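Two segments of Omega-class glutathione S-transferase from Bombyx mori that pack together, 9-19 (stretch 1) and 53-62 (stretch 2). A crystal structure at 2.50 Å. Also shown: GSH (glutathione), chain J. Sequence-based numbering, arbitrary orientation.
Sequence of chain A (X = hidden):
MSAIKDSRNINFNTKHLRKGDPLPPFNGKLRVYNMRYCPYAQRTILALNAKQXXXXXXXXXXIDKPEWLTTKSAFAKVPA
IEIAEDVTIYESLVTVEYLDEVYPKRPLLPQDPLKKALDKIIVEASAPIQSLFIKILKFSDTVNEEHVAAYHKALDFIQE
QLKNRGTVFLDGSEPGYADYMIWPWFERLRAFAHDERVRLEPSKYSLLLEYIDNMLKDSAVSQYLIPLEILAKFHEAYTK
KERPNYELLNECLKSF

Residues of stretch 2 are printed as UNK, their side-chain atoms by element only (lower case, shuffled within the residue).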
ATOM      1  N   ASN A   9      18.505  -5.491   5.050  1.00 58.75           N
ATOM      2  CA  ASN A   9      19.585  -4.760   4.386  1.00 58.59           C
ATOM      3  C   ASN A   9      19.178  -3.369   3.871  1.00 52.34           C
ATOM      4  O   ASN A   9      20.014  -2.476   3.719  1.00 52.41           O
ATOM      5  CB  ASN A   9      20.173  -5.603   3.238  1.00 59.29           C
ATOM      6  CG  ASN A   9      19.182  -6.626   2.685  1.00 62.60           C
ATOM      7  OD1 ASN A   9      18.195  -6.265   2.027  1.00 63.99           O
ATOM      8  ND2 ASN A   9      19.454  -7.913   2.933  1.00 59.69           N
ATOM      9  N   ILE A  10      17.889  -3.192   3.609  1.00 48.34           N
ATOM     10  CA  ILE A  10      17.400  -1.980   2.962  1.00 40.72           C
ATOM     11  C   ILE A  10      16.962  -0.916   3.971  1.00 38.83           C
ATOM     12  O   ILE A  10      16.297  -1.239   4.968  1.00 38.44           O
ATOM     13  CB  ILE A  10      16.231  -2.334   2.028  1.00 40.87           C
ATOM     14  CG1 ILE A  10      16.737  -3.267   0.915  1.00 43.48           C
ATOM     15  CG2 ILE A  10      15.559  -1.075   1.465  1.00 34.29           C
ATOM     16  CD1 ILE A  10      15.643  -3.878   0.040  1.00 34.78           C
ATOM     17  N   ASN A  11      17.344   0.341   3.732  1.00 37.59           N
ATOM     18  CA  ASN A  11      16.825   1.433   4.553  1.00 32.92           C
ATOM     19  C   ASN A  11      15.559   2.037   3.951  1.00 30.80           C
ATOM     20  O   ASN A  11      15.600   2.671   2.880  1.00 31.09           O
ATOM     21  CB  ASN A  11      17.861   2.530   4.819  1.00 32.63           C
ATOM     22  CG  ASN A  11      17.405   3.490   5.924  1.00 38.95           C
ATOM     23  OD1 ASN A  11      16.457   4.267   5.738  1.00 34.37           O
ATOM     24  ND2 ASN A  11      18.058   3.419   7.086  1.00 42.87           N
ATOM     25  N   PHE A  12      14.437   1.835   4.641  1.00 26.86           N
ATOM     26  CA  PHE A  12      13.138   2.331   4.187  1.00 25.81           C
ATOM     27  C   PHE A  12      12.960   3.813   4.466  1.00 27.36           C
ATOM     28  O   PHE A  12      12.003   4.425   3.994  1.00 27.95           O
ATOM     29  CB  PHE A  12      12.018   1.557   4.890  1.00 23.48           C
ATOM     30  CG  PHE A  12      11.947   0.107   4.497  1.00 26.28           C
ATOM     31  CD1 PHE A  12      11.938  -0.263   3.153  1.00 23.71           C
ATOM     32  CD2 PHE A  12      11.903  -0.896   5.473  1.00 24.92           C
ATOM     33  CE1 PHE A  12      11.862  -1.620   2.785  1.00 27.14           C
ATOM     34  CE2 PHE A  12      11.835  -2.257   5.115  1.00 22.47           C
ATOM     35  CZ  PHE A  12      11.808  -2.619   3.774  1.00 23.38           C
ATOM     36  N   ASN A  13      13.877   4.388   5.234  1.00 30.79           N
ATOM     37  CA  ASN A  13      13.663   5.719   5.801  1.00 31.49           C
ATOM     38  C   ASN A  13      14.764   6.741   5.504  1.00 30.48           C
ATOM     39  O   ASN A  13      15.077   7.581   6.342  1.00 31.55           O
ATOM     40  CB  ASN A  13      13.455   5.605   7.321  1.00 32.53           C
ATOM     41  CG  ASN A  13      12.288   4.706   7.684  1.00 26.92           C
ATOM     42  OD1 ASN A  13      11.159   4.910   7.229  1.00 26.62           O
ATOM     43  ND2 ASN A  13      12.552   3.712   8.513  1.00 23.48           N
ATOM     44  N   THR A  14      15.342   6.662   4.312  1.00 30.71           N
ATOM     45  CA  THR A  14      16.234   7.713   3.828  1.00 31.42           C
ATOM     46  C   THR A  14      15.410   8.992   3.644  1.00 28.00           C
ATOM     47  O   THR A  14      14.200   8.916   3.454  1.00 27.77           O
ATOM     48  CB  THR A  14      16.928   7.306   2.494  1.00 33.07           C
ATOM     49  OG1 THR A  14      15.940   7.024   1.492  1.00 28.85           O
ATOM     50  CG2 THR A  14      17.794   6.054   2.694  1.00 34.10           C
ATOM     51  N   LYS A  15      16.055  10.158   3.708  1.00 33.01           N
ATOM     52  CA  LYS A  15      15.336  11.439   3.636  1.00 32.62           C
ATOM     53  C   LYS A  15      14.457  11.536   2.384  1.00 30.96           C
ATOM     54  O   LYS A  15      14.837  11.052   1.313  1.00 33.79           O
ATOM     55  CB  LYS A  15      16.310  12.622   3.703  1.00 34.10           C
ATOM     56  CG  LYS A  15      15.637  14.001   3.627  1.00 36.12           C
ATOM     57  CD  LYS A  15      16.140  14.788   2.399  1.00 39.76           C
ATOM     58  CE  LYS A  15      16.624  16.207   2.750  1.00 39.85           C
ATOM     59  NZ  LYS A  15      15.669  17.264   2.283  1.00 45.15           N
ATOM     60  N   HIS A  16      13.265  12.113   2.528  1.00 28.59           N
ATOM     61  CA  HIS A  16      12.422  12.394   1.379  1.00 28.48           C
ATOM     62  C   HIS A  16      12.997  13.594   0.630  1.00 32.37           C
ATOM     63  O   HIS A  16      13.238  14.643   1.220  1.00 36.13           O
ATOM     64  CB  HIS A  16      10.987  12.678   1.814  1.00 28.47           C
ATOM     65  CG  HIS A  16      10.261  11.473   2.321  1.00 29.91           C
ATOM     66  ND1 HIS A  16      10.656  10.787   3.450  1.00 28.73           N
ATOM     67  CD2 HIS A  16       9.164  10.830   1.854  1.00 27.56           C
ATOM     68  CE1 HIS A  16       9.830   9.775   3.658  1.00 26.49           C
ATOM     69  NE2 HIS A  16       8.916   9.779   2.705  1.00 23.84           N
ATOM     70  N   LEU A  17      13.214  13.441  -0.669  1.00 32.16           N
ATOM     71  CA  LEU A  17      13.910  14.458  -1.444  1.00 34.37           C
ATOM     72  C   LEU A  17      12.927  15.522  -1.915  1.00 34.93           C
ATOM     73  O   LEU A  17      11.785  15.207  -2.269  1.00 34.69           O
ATOM     74  CB  LEU A  17      14.646  13.821  -2.631  1.00 31.74           C
ATOM     75  CG  LEU A  17      15.614  12.699  -2.241  1.00 30.39           C
ATOM     76  CD1 LEU A  17      16.387  12.207  -3.455  1.00 26.70           C
ATOM     77  CD2 LEU A  17      16.572  13.146  -1.131  1.00 29.65           C
ATOM     78  N   ARG A  18      13.364  16.781  -1.892  1.00 39.11           N
ATOM     79  CA  ARG A  18      12.517  17.912  -2.277  1.00 40.25           C
ATOM     80  C   ARG A  18      13.134  18.645  -3.460  1.00 37.60           C
ATOM     81  O   ARG A  18      14.279  18.389  -3.826  1.00 38.31           O
ATOM     82  CB  ARG A  18      12.366  18.883  -1.108  1.00 38.34           C
ATOM     83  CG  ARG A  18      12.093  18.207   0.237  1.00 46.55           C
ATOM     84  CD  ARG A  18      12.404  19.136   1.422  1.00 49.65           C
ATOM     85  NE  ARG A  18      11.744  20.441   1.293  1.00 51.01           N
ATOM     86  CZ  ARG A  18      11.362  21.193   2.325  1.00 54.02           C
ATOM     87  NH1 ARG A  18      11.568  20.762   3.572  1.00 50.03           N
ATOM     88  NH2 ARG A  18      10.764  22.368   2.115  1.00 46.09           N
ATOM     89  N   LYS A  19      12.369  19.556  -4.053  1.00 40.83           N
ATOM     90  CA  LYS A  19      12.909  20.473  -5.061  1.00 44.22           C
ATOM     91  C   LYS A  19      14.256  21.057  -4.595  1.00 45.48           C
ATOM     92  O   LYS A  19      14.353  21.622  -3.482  1.00 38.97           O
ATOM     93  CB  LYS A  19      11.906  21.597  -5.359  1.00 43.23           C
ATOM     94  CG  LYS A  19      12.441  22.684  -6.273  1.00 47.02           C
ATOM     95  CD  LYS A  19      11.380  23.176  -7.253  1.00 49.87           C
ATOM     96  CE  LYS A  19      12.036  23.928  -8.408  1.00 56.09           C
ATOM     97  NZ  LYS A  19      13.205  23.179  -8.985  1.00 53.81           N
ATOM     98  N   UNK A  53      13.271  -9.600  -3.953  1.00 26.75           N
ATOM     99  CA  UNK A  53      14.022  -8.875  -4.963  1.00 23.54           C
ATOM    100  C   UNK A  53      14.852  -7.781  -4.296  1.00 25.85           C
ATOM    101  O   UNK A  53      14.321  -6.968  -3.523  1.00 26.86           O
ATOM    102  c   UNK A  53      13.059  -8.223  -5.951  1.00 24.87           C
ATOM    103  c   UNK A  53      12.384  -9.311  -6.804  1.00 24.61           C
ATOM    104  c   UNK A  53      13.782  -7.184  -6.820  1.00 20.97           C
ATOM    105  c   UNK A  53      10.938  -8.960  -7.247  1.00 22.77           C
ATOM    106  N   UNK A  54      16.154  -7.755  -4.573  1.00 27.08           N
ATOM    107  CA  UNK A  54      16.991  -6.673  -4.045  1.00 25.97           C
ATOM    108  C   UNK A  54      16.600  -5.342  -4.705  1.00 25.54           C
ATOM    109  O   UNK A  54      16.341  -5.280  -5.915  1.00 24.94           O
ATOM    110  c   UNK A  54      18.482  -6.948  -4.235  1.00 27.77           C
ATOM    111  o   UNK A  54      20.313  -5.419  -3.932  1.00 33.28           O
ATOM    112  o   UNK A  54      19.061  -5.861  -2.184  1.00 29.85           O
ATOM    113  c   UNK A  54      19.354  -6.020  -3.390  1.00 30.88           C
ATOM    114  N   UNK A  55      16.518  -4.289  -3.898  1.00 25.17           N
ATOM    115  CA  UNK A  55      16.187  -2.977  -4.422  1.00 24.65           C
ATOM    116  C   UNK A  55      16.638  -1.893  -3.463  1.00 24.29           C
ATOM    117  O   UNK A  55      17.148  -2.179  -2.366  1.00 23.22           O
ATOM    118  c   UNK A  55      14.684  -2.851  -4.711  1.00 23.03           C
ATOM    119  c   UNK A  55      12.692  -4.095  -1.708  1.00 25.09           C
ATOM    120  c   UNK A  55      12.425  -1.706  -1.851  1.00 24.14           C
ATOM    121  c   UNK A  55      13.515  -4.064  -2.827  1.00 24.66           C
ATOM    122  c   UNK A  55      13.245  -1.691  -2.975  1.00 22.76           C
ATOM    123  c   UNK A  55      13.806  -2.869  -3.479  1.00 23.33           C
ATOM    124  o   UNK A  55      11.343  -2.961  -0.090  1.00 19.27           O
ATOM    125  c   UNK A  55      12.150  -2.916  -1.218  1.00 24.84           C
ATOM    126  N   UNK A  56      16.472  -0.649  -3.904  1.00 23.22           N
ATOM    127  CA  UNK A  56      16.774   0.522  -3.088  1.00 24.14           C
ATOM    128  C   UNK A  56      15.555   1.443  -3.135  1.00 23.50           C
ATOM    129  O   UNK A  56      14.737   1.382  -4.083  1.00 21.15           O
ATOM    130  o   UNK A  56      20.101   2.518  -4.954  1.00 29.81           O
ATOM    131  o   UNK A  56      18.829   3.278  -6.580  1.00 28.48           O
ATOM    132  c   UNK A  56      17.878   1.664  -5.095  1.00 24.39           C
ATOM    133  c   UNK A  56      19.015   2.552  -5.574  1.00 27.10           C
ATOM    134  c   UNK A  56      18.017   1.258  -3.623  1.00 24.34           C
ATOM    135  N   UNK A  57      15.434   2.291  -2.118  1.00 21.58           N
ATOM    136  CA  UNK A  57      14.306   3.202  -2.020  1.00 22.19           C
ATOM    137  C   UNK A  57      14.800   4.635  -2.124  1.00 20.69           C
ATOM    138  O   UNK A  57      15.734   5.012  -1.436  1.00 22.00           O
ATOM    139  c   UNK A  57      13.571   3.042  -0.657  1.00 22.79           C
ATOM    140  c   UNK A  57      12.449   4.075  -0.508  1.00 19.85           C
ATOM    141  c   UNK A  57      13.038   1.615  -0.479  1.00 19.36           C
ATOM    142  N   UNK A  58      14.174   5.428  -2.988  1.00 19.94           N
ATOM    143  CA  UNK A  58      14.358   6.876  -2.970  1.00 24.21           C
ATOM    144  C   UNK A  58      13.044   7.533  -2.547  1.00 20.78           C
ATOM    145  O   UNK A  58      12.035   7.412  -3.243  1.00 22.12           O
ATOM    146  c   UNK A  58      16.225   6.959  -4.670  1.00 20.28           C
ATOM    147  c   UNK A  58      14.772   8.984  -4.323  1.00 22.72           C
ATOM    148  c   UNK A  58      14.819   7.441  -4.344  1.00 24.24           C
ATOM    149  N   UNK A  59      13.044   8.203  -1.397  1.00 23.98           N
ATOM    150  CA  UNK A  59      11.813   8.813  -0.883  1.00 24.40           C
ATOM    151  C   UNK A  59      11.563  10.218  -1.412  1.00 25.09           C
ATOM    152  O   UNK A  59      12.494  11.006  -1.569  1.00 31.01           O
ATOM    153  o   UNK A  59      10.736   6.627   0.564  1.00 20.73           O
ATOM    154  c   UNK A  59      11.796   8.773   0.638  1.00 23.69           C
ATOM    155  c   UNK A  59      11.528   7.382   1.158  1.00 24.00           C
ATOM    156  n   UNK A  59      12.192   7.018   2.255  1.00 23.99           N
ATOM    157  N   UNK A  60      10.306  10.528  -1.699  1.00 25.49           N
ATOM    158  CA  UNK A  60       9.976  11.789  -2.359  1.00 29.58           C
ATOM    159  C   UNK A  60       9.021  12.629  -1.537  1.00 29.56           C
ATOM    160  O   UNK A  60       7.932  12.166  -1.191  1.00 27.74           O
ATOM    161  c   UNK A  60      10.175  10.746  -4.673  1.00 27.44           C
ATOM    162  c   UNK A  60      11.478  11.423  -5.076  1.00 28.68           C
ATOM    163  c   UNK A  60       9.281  11.558  -3.715  1.00 26.53           C
ATOM    164  c   UNK A  60       8.854  12.871  -4.299  1.00 24.65           C
ATOM    165  N   UNK A  61       9.436  13.860  -1.240  1.00 32.61           N
ATOM    166  CA  UNK A  61       8.573  14.876  -0.632  1.00 29.85           C
ATOM    167  C   UNK A  61       7.500  15.276  -1.652  1.00 30.96           C
ATOM    168  O   UNK A  61       7.816  15.821  -2.710  1.00 31.53           O
ATOM    169  o   UNK A  61       9.158  17.466   1.686  1.00 36.63           O
ATOM    170  o   UNK A  61       7.584  17.519   0.154  1.00 36.33           O
ATOM    171  c   UNK A  61       8.669  17.093   0.595  1.00 35.11           C
ATOM    172  c   UNK A  61       9.428  16.083  -0.234  1.00 35.09           C
ATOM    173  N   UNK A  62       6.237  14.990  -1.348  1.00 29.53           N
ATOM    174  CA  UNK A  62       5.154  15.179  -2.315  1.00 31.37           C
ATOM    175  C   UNK A  62       4.511  16.557  -2.237  1.00 35.41           C
ATOM    176  O   UNK A  62       3.569  16.855  -2.973  1.00 40.05           O
ATOM    177  c   UNK A  62       4.954  12.533  -3.807  1.00 28.29           C
ATOM    178  c   UNK A  62       4.065  14.133  -2.093  1.00 28.36           C
ATOM    179  c   UNK A  62       3.221  11.819  -2.133  1.00 25.58           C
ATOM    180  c   UNK A  62       4.438  12.690  -2.371  1.00 28.49           C
TER
HETATM  181  N1  GSH J 306      -3.050   5.170  -9.397  1.00 22.60           N
HETATM  182  CA1 GSH J 306      -1.740   5.446  -8.794  1.00 22.33           C
HETATM  183  C1  GSH J 306      -1.027   4.172  -8.353  1.00 21.95           C
HETATM  184  O11 GSH J 306       0.255   4.102  -8.309  1.00 17.97           O
HETATM  185  O12 GSH J 306      -1.732   3.146  -8.051  1.00 20.30           O
HETATM  186  CB1 GSH J 306      -1.938   6.412  -7.634  1.00 24.41           C
HETATM  187  CG1 GSH J 306      -0.791   6.647  -6.706  1.00 24.79           C
HETATM  188  CD1 GSH J 306      -0.904   7.872  -5.834  1.00 22.98           C
HETATM  189  OE1 GSH J 306      -1.974   8.445  -5.658  1.00 24.40           O
HETATM  190  N2  GSH J 306       0.261   8.395  -5.186  1.00 26.71           N
HETATM  191  CA2 GSH J 306       0.089   9.603  -4.373  1.00 25.68           C
HETATM  192  C2  GSH J 306       0.845  10.725  -5.051  1.00 28.43           C
HETATM  193  O2  GSH J 306       1.956  10.494  -5.513  1.00 27.94           O
HETATM  194  CB2 GSH J 306       0.659   9.383  -3.016  1.00 29.25           C
HETATM  195  SG2 GSH J 306      -0.277   8.459  -1.852  1.00 35.47           S
HETATM  196  N3  GSH J 306       0.262  12.047  -5.135  1.00 35.75           N
HETATM  197  CA3 GSH J 306       1.000  13.131  -5.787  1.00 36.79           C
HETATM  198  C3  GSH J 306       0.703  14.496  -5.310  1.00 41.12           C
HETATM  199  O31 GSH J 306       0.900  14.790  -4.099  1.00 43.80           O
HETATM  200  O32 GSH J 306       0.267  15.356  -6.115  1.00 45.58           O
HETATM  201  O   HOH W   1      17.598   2.070   0.370  1.00 18.06           O
HETATM  202  O   HOH W   2      15.499   8.911  -0.174  1.00 28.59           O
HETATM  203  O   HOH W   3      11.466  16.256   3.491  1.00 36.05           O

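Position 53 has four side-chain carbons, forked at the first, with one arm two carbons long. Its CA-to-CB bond points away from stretch 1, and it makes no contact there. The branching gives isoleucine, I53.

Position 54 has two side-chain carbons, the second carrying two oxygens. One oxygen comes within reach of N9. That is a short carboxylate, so the residue is aspartate, D54. Its OD1 lies 4.3 Å from OD1 of N9, a loose approach and no hydrogen bond.

Position 55 has one carbon, then a ring of six carbons bearing one oxygen. Carbon CD1 of I10 sits over one face of this ring. A phenol ring means tyrosine, Y55. The CH-pi contact runs 3.7 Å from CD1 of I10 to the ring centroid. The OH of Y55 reaches the edge of the F12 ring, 3.2 Å from F12 CE1.

Position 56 has three side-chain carbons, the third carrying two oxygens. It points away from stretch 1 and makes no contact with it. The longer carboxylate is glutamate, E56.

Position 57 has three side-chain carbons, one carrying the other two. It points toward stretch 1 and meets I10 and F12. The fork at CB, with no oxygen, fits valine, V57. Its CG2 lies 4.2 Å from CG2 of I10 and also 4.2 Å from CD1 of F12.

Position 58 has the same three-carbon fork. One arm touches the side chain of L17. This is again valine, V58, with CG1 3.7 Å from CD1 of L17.

Position 59 has two side-chain carbons, the second carrying one oxygen and one nitrogen. The nitrogen faces two backbone carbonyls of stretch 1. A short amide is asparagine, N59. Its ND2 donates to O of F12 at 3.1 Å and to O of T14 at 3.0 Å, so both amide hydrogens are used. Its CB lies over a face of the H16 ring, 3.5 Å from the centroid.

Position 60 has four carbons, forked at the first, with one arm two carbons long. Its CB is on the same side of the sheet as that of L17. The pattern is isoleucine, I60.

Position 61 has two carbons, the second carrying two oxygens. One oxygen comes near the R18 side chain. This is aspartate, D61. Its OD2 forms a long salt bridge with NE of R18 at 4.0 Å; no N-H points at the oxygen.

Position 62 has four carbons, forked at the second. It points away and does not touch stretch 1. The fork gives leucine, L62.

The contact joins apolar packing to a short parallel pairing. I10 and F12 pack on Y55 and V57. N59 then holds the loop of stretch 1 at F12 and T14 through its side-chain amide. Beyond it, L17 N donates to N59 O at 2.7 Å, and D61 N donates to L17 O at 2.9 Å. Water 2 bonds to T14 OG1, K15 O and N59 N, linking K15 O to N59 N across the two stretches.

Stretch 2 53-62: IDYEVVNIDL
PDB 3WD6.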